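Local structure of pyridoxamine 5'-phosphate oxidase-related, FMN-binding protein (Mycobacterium smegmatis, 6ECI) at the interface of chains A and B. The protein binds and sequesters FAD, and belongs to a group of FAD-sequestering proteins that protect mycobacteria against hypoxic and oxidative stress. Coordinates in Å, arbitrary orientation; residue numbers count along the deposited sequence, not the author numbering. Chains: chain A/B, Pyridoxamine 5'-phosphate oxidase-related, FMN-binding protein.

Contacts 1 and 2 are neighbouring patches of one two-fold symmetric interface between copies of the same protein. The centres of their C-alpha atoms lie about 8 Å apart. They share A:Arg23, A:Pro36 and B:Glu68, and both draw on strands 21-28, 31-41 and 64-72. Contact 1 is the charged part, where arginines and acids of both chains meet. Contact 2 is mainly apolar and centres on A:Ile34. B:Glu68 joins the two, with its carboxylate in the first and its aliphatic stem in the second. Dimers are usual in this flavoprotein family, so the pairing is probably the biological one.

Contact 1: the interface of chains A and B. Residues chain A 21, 23, 36, 70; chain B 23, 68, 70-72.
A:Arg23 reaches across to B:Asp70 and B:Arg23 near the two-fold axis of the dimer. The protein is of the pyridoxamine 5'-phosphate oxidase family, in the flavin/deazaflavin-dependent oxidoreductase (FDOR) group. The side chain of A:Arg23 leaves strand 21-28 with CG anti to the carbonyl carbon, and the chain bends at chi2 (94°). Beyond CB, A:Arg23 CG passes the carboxylate of B:Glu68, 3.6 Å from B:Glu68 OE1. CD lies beside the same oxygen and also faces NE of B:Arg23. A:Arg23 NE gives a hydrogen bond to OD2 of B:Asp70 (2.5 Å), on the syn lone pair and in the guanidinium plane. A:Arg23 NE also forms a looser salt bridge to B:Glu68 OE1 at 3.5 Å. A:Arg23 CZ sits over CZ of B:Arg23, 3.5 Å away. The two guanidinium planes are 4° apart and stack face to face. NH1 turns to the carboxylate of B:Asp70, which approaches tip to tip and nearly coplanar; the modelled spacing to OD1 is too short to trust. NH2 lies near NH1 of B:Arg23. The stacked like charges are probably offset by the acids around them. At its own edge, B:Arg23 NH1 gives an in-plane hydrogen bond to A:Asp70 OD2 (2.7 Å), again on the syn lone pair. B:Arg23 NE gives a hydrogen bond to B:Glu68 OE1 (3.1 Å) within chain B; the oxygen is tilted from the guanidinium plane and is met nearly along its C-O axis. B:Glu68 OE2 lies 3.5 Å from CG of A:Pro36, an FAD-binding residue. Beside the arginine, A:Leu21 points CD2 at B:Asp70, tip to tip, and A:Leu21 CB meets CD2 of the B:His72 imidazole at 3.7 Å.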
ATOM      1  N   LEU A  21       0.790  -9.786  -3.772  1.00 18.94           N
ATOM      2  CA  LEU A  21       1.507  -8.918  -2.847  1.00 14.98           C
ATOM      3  C   LEU A  21       0.582  -7.835  -2.311  1.00 20.61           C
ATOM      4  O   LEU A  21      -0.136  -7.186  -3.079  1.00 21.40           O
ATOM      5  CB  LEU A  21       2.723  -8.289  -3.534  1.00 17.58           C
ATOM      6  CG  LEU A  21       3.793  -7.663  -2.640  1.00 22.30           C
ATOM      7  CD1 LEU A  21       4.497  -8.726  -1.818  1.00 25.17           C
ATOM      8  CD2 LEU A  21       4.794  -6.892  -3.483  1.00 27.56           C
ATOM      9  N   ARG A  23      -0.074  -5.195   1.613  1.00 20.02           N
ATOM     10  CA  ARG A  23       0.572  -4.521   2.733  1.00 14.86           C
ATOM     11  C   ARG A  23      -0.308  -4.565   3.973  1.00 19.83           C
ATOM     12  O   ARG A  23      -1.503  -4.254   3.907  1.00 18.76           O
ATOM     13  CB  ARG A  23       0.902  -3.065   2.390  1.00 13.80           C
ATOM     14  CG  ARG A  23       1.829  -2.894   1.201  1.00 22.52           C
ATOM     15  CD  ARG A  23       1.047  -2.686  -0.089  1.00 15.07           C
ATOM     16  NE  ARG A  23       1.802  -3.130  -1.258  1.00 30.82           N
ATOM     17  CZ  ARG A  23       1.247  -3.494  -2.409  1.00 30.35           C
ATOM     18  NH1 ARG A  23       2.003  -3.890  -3.423  1.00 24.18           N
ATOM     19  NH2 ARG A  23      -0.071  -3.461  -2.547  1.00 15.71           N
ATOM     20  N   PRO A  36       4.882  -4.865   3.738  1.00 21.20           N
ATOM     21  CA  PRO A  36       4.551  -5.663   2.553  1.00 19.29           C
ATOM     22  C   PRO A  36       4.590  -7.148   2.882  1.00 17.68           C
ATOM     23  O   PRO A  36       5.513  -7.629   3.541  1.00 22.75           O
ATOM     24  CB  PRO A  36       5.638  -5.275   1.544  1.00 16.45           C
ATOM     25  CG  PRO A  36       6.204  -4.005   2.056  1.00 22.91           C
ATOM     26  CD  PRO A  36       6.081  -4.041   3.536  1.00 14.10           C
ATOM     27  N   ASP A  70      -3.688  -3.932  -4.627  1.00 11.71           N
ATOM     28  CA  ASP A  70      -4.208  -3.201  -5.773  1.00 12.55           C
ATOM     29  C   ASP A  70      -3.523  -3.688  -7.041  1.00 15.98           C
ATOM     30  O   ASP A  70      -2.596  -4.501  -7.004  1.00 18.37           O
ATOM     31  CB  ASP A  70      -4.023  -1.689  -5.600  1.00 14.25           C
ATOM     32  CG  ASP A  70      -2.595  -1.308  -5.261  1.00 15.29           C
ATOM     33  OD1 ASP A  70      -1.665  -1.747  -5.974  1.00 18.04           O
ATOM     34  OD2 ASP A  70      -2.397  -0.562  -4.280  1.00 19.62           O
TER
ATOM     35  N   ARG B  23       1.128   4.009  -2.546  1.00 18.16           N
ATOM     36  CA  ARG B  23       0.063   4.207  -1.573  1.00 16.23           C
ATOM     37  C   ARG B  23       0.476   5.232  -0.529  1.00 18.98           C
ATOM     38  O   ARG B  23       1.550   5.114   0.070  1.00 17.39           O
ATOM     39  CB  ARG B  23      -0.301   2.883  -0.895  1.00 16.88           C
ATOM     40  CG  ARG B  23      -0.926   1.871  -1.840  1.00 31.55           C
ATOM     41  CD  ARG B  23      -0.381   0.479  -1.608  1.00 26.73           C
ATOM     42  NE  ARG B  23       0.967   0.298  -2.131  1.00 44.90           N
ATOM     43  CZ  ARG B  23       1.245  -0.169  -3.345  1.00 22.90           C
ATOM     44  NH1 ARG B  23       0.266  -0.496  -4.178  1.00 14.95           N
ATOM     45  NH2 ARG B  23       2.507  -0.308  -3.725  1.00 24.40           N
ATOM     46  N   GLU B  68       4.476   4.278   0.202  1.00 13.29           N
ATOM     47  CA  GLU B  68       5.060   2.971  -0.035  1.00 19.87           C
ATOM     48  C   GLU B  68       4.762   2.530  -1.458  1.00 17.11           C
ATOM     49  O   GLU B  68       3.723   2.866  -2.031  1.00 18.92           O
ATOM     50  CB  GLU B  68       4.537   1.933   0.966  1.00 16.48           C
ATOM     51  CG  GLU B  68       5.311   0.632   0.968  1.00 16.90           C
ATOM     52  CD  GLU B  68       4.708  -0.406   0.047  1.00 19.39           C
ATOM     53  OE1 GLU B  68       3.594  -0.170  -0.465  1.00 19.57           O
ATOM     54  OE2 GLU B  68       5.348  -1.460  -0.160  1.00 15.44           O
ATOM     55  N   ASP B  70       6.059  -1.115  -4.064  1.00 17.89           N
ATOM     56  CA  ASP B  70       6.799  -2.368  -4.058  1.00 18.77           C
ATOM     57  C   ASP B  70       6.631  -3.060  -5.404  1.00 17.88           C
ATOM     58  O   ASP B  70       5.897  -2.596  -6.279  1.00 21.45           O
ATOM     59  CB  ASP B  70       6.345  -3.269  -2.903  1.00 16.86           C
ATOM     60  CG  ASP B  70       4.841  -3.458  -2.858  1.00 14.21           C
ATOM     61  OD1 ASP B  70       4.239  -3.737  -3.914  1.00 23.75           O
ATOM     62  OD2 ASP B  70       4.259  -3.350  -1.758  1.00 16.94           O
ATOM     63  N   ASP B  71       7.327  -4.184  -5.556  1.00 17.48           N
ATOM     64  CA  ASP B  71       7.235  -5.038  -6.735  1.00 27.93           C
ATOM     65  C   ASP B  71       7.922  -6.355  -6.405  1.00 25.68           C
ATOM     66  O   ASP B  71       8.665  -6.459  -5.425  1.00 20.54           O
ATOM     67  CB  ASP B  71       7.863  -4.383  -7.967  1.00 26.37           C
ATOM     68  CG  ASP B  71       7.353  -4.978  -9.263  1.00 25.85           C
ATOM     69  OD1 ASP B  71       6.129  -5.193  -9.382  1.00 27.00           O
ATOM     70  OD2 ASP B  71       8.180  -5.244 -10.159  1.00 37.64           O
ATOM     71  N   HIS B  72       7.676  -7.361  -7.245  1.00 22.79           N
ATOM     72  CA  HIS B  72       8.167  -8.704  -6.974  1.00 21.12           C
ATOM     73  C   HIS B  72       8.112  -9.538  -8.245  1.00 25.68           C
ATOM     74  O   HIS B  72       7.337  -9.258  -9.164  1.00 24.23           O
ATOM     75  CB  HIS B  72       7.340  -9.383  -5.882  1.00 14.97           C
ATOM     76  CG  HIS B  72       5.991  -9.827  -6.354  1.00 21.55           C
ATOM     77  ND1 HIS B  72       5.751 -11.098  -6.830  1.00 17.46           N
ATOM     78  CD2 HIS B  72       4.818  -9.159  -6.455  1.00 22.89           C
ATOM     79  CE1 HIS B  72       4.482 -11.199  -7.186  1.00 24.89           C
ATOM     80  NE2 HIS B  72       3.895 -10.036  -6.970  1.00 18.83           N
TER

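Contact 2: the interface of chains A and B. Residues chain A 23, 34, 36; chain B 25, 66, 68, 81.
A:Ile34 meets B:Ile81 with one branch and B:Glu68 with the other. This is an apolar strand-to-strand patch of the FDOR dimer interface. A:Ile34 lies on strand 31-41 and buries 71 Å² here, more than any other residue of the patch. Its CG1 is anti to the backbone N (chi1 171°), and the chain stays extended to CD1. This sends CD1 and CG2 to different neighbours. A:Ile34 CG2 lies 3.5 Å from B:Ile81 CD1, with CG1 of B:Ile81 behind it. The two isoleucine side chains lie alongside each other and run in opposite senses. B:Ile81 comes from strand 77-88. B:Ile81 CD1 also lies 3.5 Å from the backbone O of A:Ile34. The longer branch of A:Ile34 ends on the stem of B:Glu68. A:Ile34 CD1 is 3.6 Å from B:Glu68 CB and also touches CG. The stem is therefore covered by a methyl group from chain A, while the carboxylate turns away toward A:Arg23 and A:Pro36. The bend at chi2 of B:Glu68 separates these two uses of the side chain. B:Glu68 gives up 36 Å² to this contact. The methyl contact may help hold the B:Glu68 stem in place. No hydrogen bond crosses the patch. B:Leu66 and B:Val25 approach A:Ile34 at longer range, from strands 64-72 and 21-28. CG2 of B:Val25 stands 4.3 Å from A:Ile34 CD1. CD1 of B:Leu66 lies 4.1 Å from A:Ile34 CG2, the same methyl that meets B:Ile81.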
ATOM      1  N   ARG A  23      -0.074  -5.195   1.613  1.00 20.02           N
ATOM      2  CA  ARG A  23       0.572  -4.521   2.733  1.00 14.86           C
ATOM      3  C   ARG A  23      -0.308  -4.565   3.973  1.00 19.83           C
ATOM      4  O   ARG A  23      -1.503  -4.254   3.907  1.00 18.76           O
ATOM      5  CB  ARG A  23       0.902  -3.065   2.390  1.00 13.80           C
ATOM      6  CG  ARG A  23       1.829  -2.894   1.201  1.00 22.52           C
ATOM      7  CD  ARG A  23       1.047  -2.686  -0.089  1.00 15.07           C
ATOM      8  NE  ARG A  23       1.802  -3.130  -1.258  1.00 30.82           N
ATOM      9  CZ  ARG A  23       1.247  -3.494  -2.409  1.00 30.35           C
ATOM     10  NH1 ARG A  23       2.003  -3.890  -3.423  1.00 24.18           N
ATOM     11  NH2 ARG A  23      -0.071  -3.461  -2.547  1.00 15.71           N
ATOM     12  N   ILE A  34       3.857   0.105   7.929  1.00 16.25           N
ATOM     13  CA  ILE A  34       3.343  -0.648   6.795  1.00 21.30           C
ATOM     14  C   ILE A  34       4.298  -1.797   6.499  1.00 17.77           C
ATOM     15  O   ILE A  34       5.521  -1.617   6.499  1.00 20.02           O
ATOM     16  CB  ILE A  34       3.133   0.260   5.560  1.00 24.36           C
ATOM     17  CG1 ILE A  34       2.807  -0.571   4.319  1.00 29.39           C
ATOM     18  CG2 ILE A  34       4.335   1.156   5.326  1.00 16.87           C
ATOM     19  CD1 ILE A  34       2.220   0.245   3.192  1.00 39.53           C
ATOM     20  N   PRO A  36       4.882  -4.865   3.738  1.00 21.20           N
ATOM     21  CA  PRO A  36       4.551  -5.663   2.553  1.00 19.29           C
ATOM     22  C   PRO A  36       4.590  -7.148   2.882  1.00 17.68           C
ATOM     23  O   PRO A  36       5.513  -7.629   3.541  1.00 22.75           O
ATOM     24  CB  PRO A  36       5.638  -5.275   1.544  1.00 16.45           C
ATOM     25  CG  PRO A  36       6.204  -4.005   2.056  1.00 22.91           C
ATOM     26  CD  PRO A  36       6.081  -4.041   3.536  1.00 14.10           C
TER
ATOM     27  N   VAL B  25      -0.250   6.619   3.140  1.00 13.69           N
ATOM     28  CA  VAL B  25      -0.811   6.143   4.400  1.00 20.17           C
ATOM     29  C   VAL B  25      -0.841   7.316   5.369  1.00 18.45           C
ATOM     30  O   VAL B  25       0.207   7.895   5.684  1.00 17.85           O
ATOM     31  CB  VAL B  25      -0.009   4.965   4.979  1.00 25.41           C
ATOM     32  CG1 VAL B  25      -0.532   4.585   6.357  1.00 15.15           C
ATOM     33  CG2 VAL B  25      -0.071   3.771   4.040  1.00 23.63           C
ATOM     34  N   LEU B  66       2.935   8.462   5.198  1.00 22.97           N
ATOM     35  CA  LEU B  66       3.758   7.375   4.693  1.00 19.75           C
ATOM     36  C   LEU B  66       3.492   7.192   3.206  1.00 18.23           C
ATOM     37  O   LEU B  66       2.346   7.280   2.755  1.00 17.65           O
ATOM     38  CB  LEU B  66       3.459   6.070   5.433  1.00 22.60           C
ATOM     39  CG  LEU B  66       4.097   5.893   6.806  1.00 28.78           C
ATOM     40  CD1 LEU B  66       3.606   4.618   7.458  1.00 27.68           C
ATOM     41  CD2 LEU B  66       5.592   5.856   6.645  1.00 36.83           C
ATOM     42  N   GLU B  68       4.476   4.278   0.202  1.00 13.29           N
ATOM     43  CA  GLU B  68       5.060   2.971  -0.035  1.00 19.87           C
ATOM     44  C   GLU B  68       4.762   2.530  -1.458  1.00 17.11           C
ATOM     45  O   GLU B  68       3.723   2.866  -2.031  1.00 18.92           O
ATOM     46  CB  GLU B  68       4.537   1.933   0.966  1.00 16.48           C
ATOM     47  CG  GLU B  68       5.311   0.632   0.968  1.00 16.90           C
ATOM     48  CD  GLU B  68       4.708  -0.406   0.047  1.00 19.39           C
ATOM     49  OE1 GLU B  68       3.594  -0.170  -0.465  1.00 19.57           O
ATOM     50  OE2 GLU B  68       5.348  -1.460  -0.160  1.00 15.44           O
ATOM     51  N   ILE B  81       9.705   2.560   1.529  1.00 14.43           N
ATOM     52  CA  ILE B  81       8.815   3.354   2.366  1.00 20.29           C
ATOM     53  C   ILE B  81       9.431   4.734   2.553  1.00 20.32           C
ATOM     54  O   ILE B  81      10.595   4.852   2.952  1.00 23.86           O
ATOM     55  CB  ILE B  81       8.558   2.685   3.729  1.00 23.04           C
ATOM     56  CG1 ILE B  81       7.931   1.304   3.541  1.00 24.10           C
ATOM     57  CG2 ILE B  81       7.644   3.549   4.580  1.00 26.10           C
ATOM     58  CD1 ILE B  81       7.769   0.535   4.831  1.00 14.08           C
TER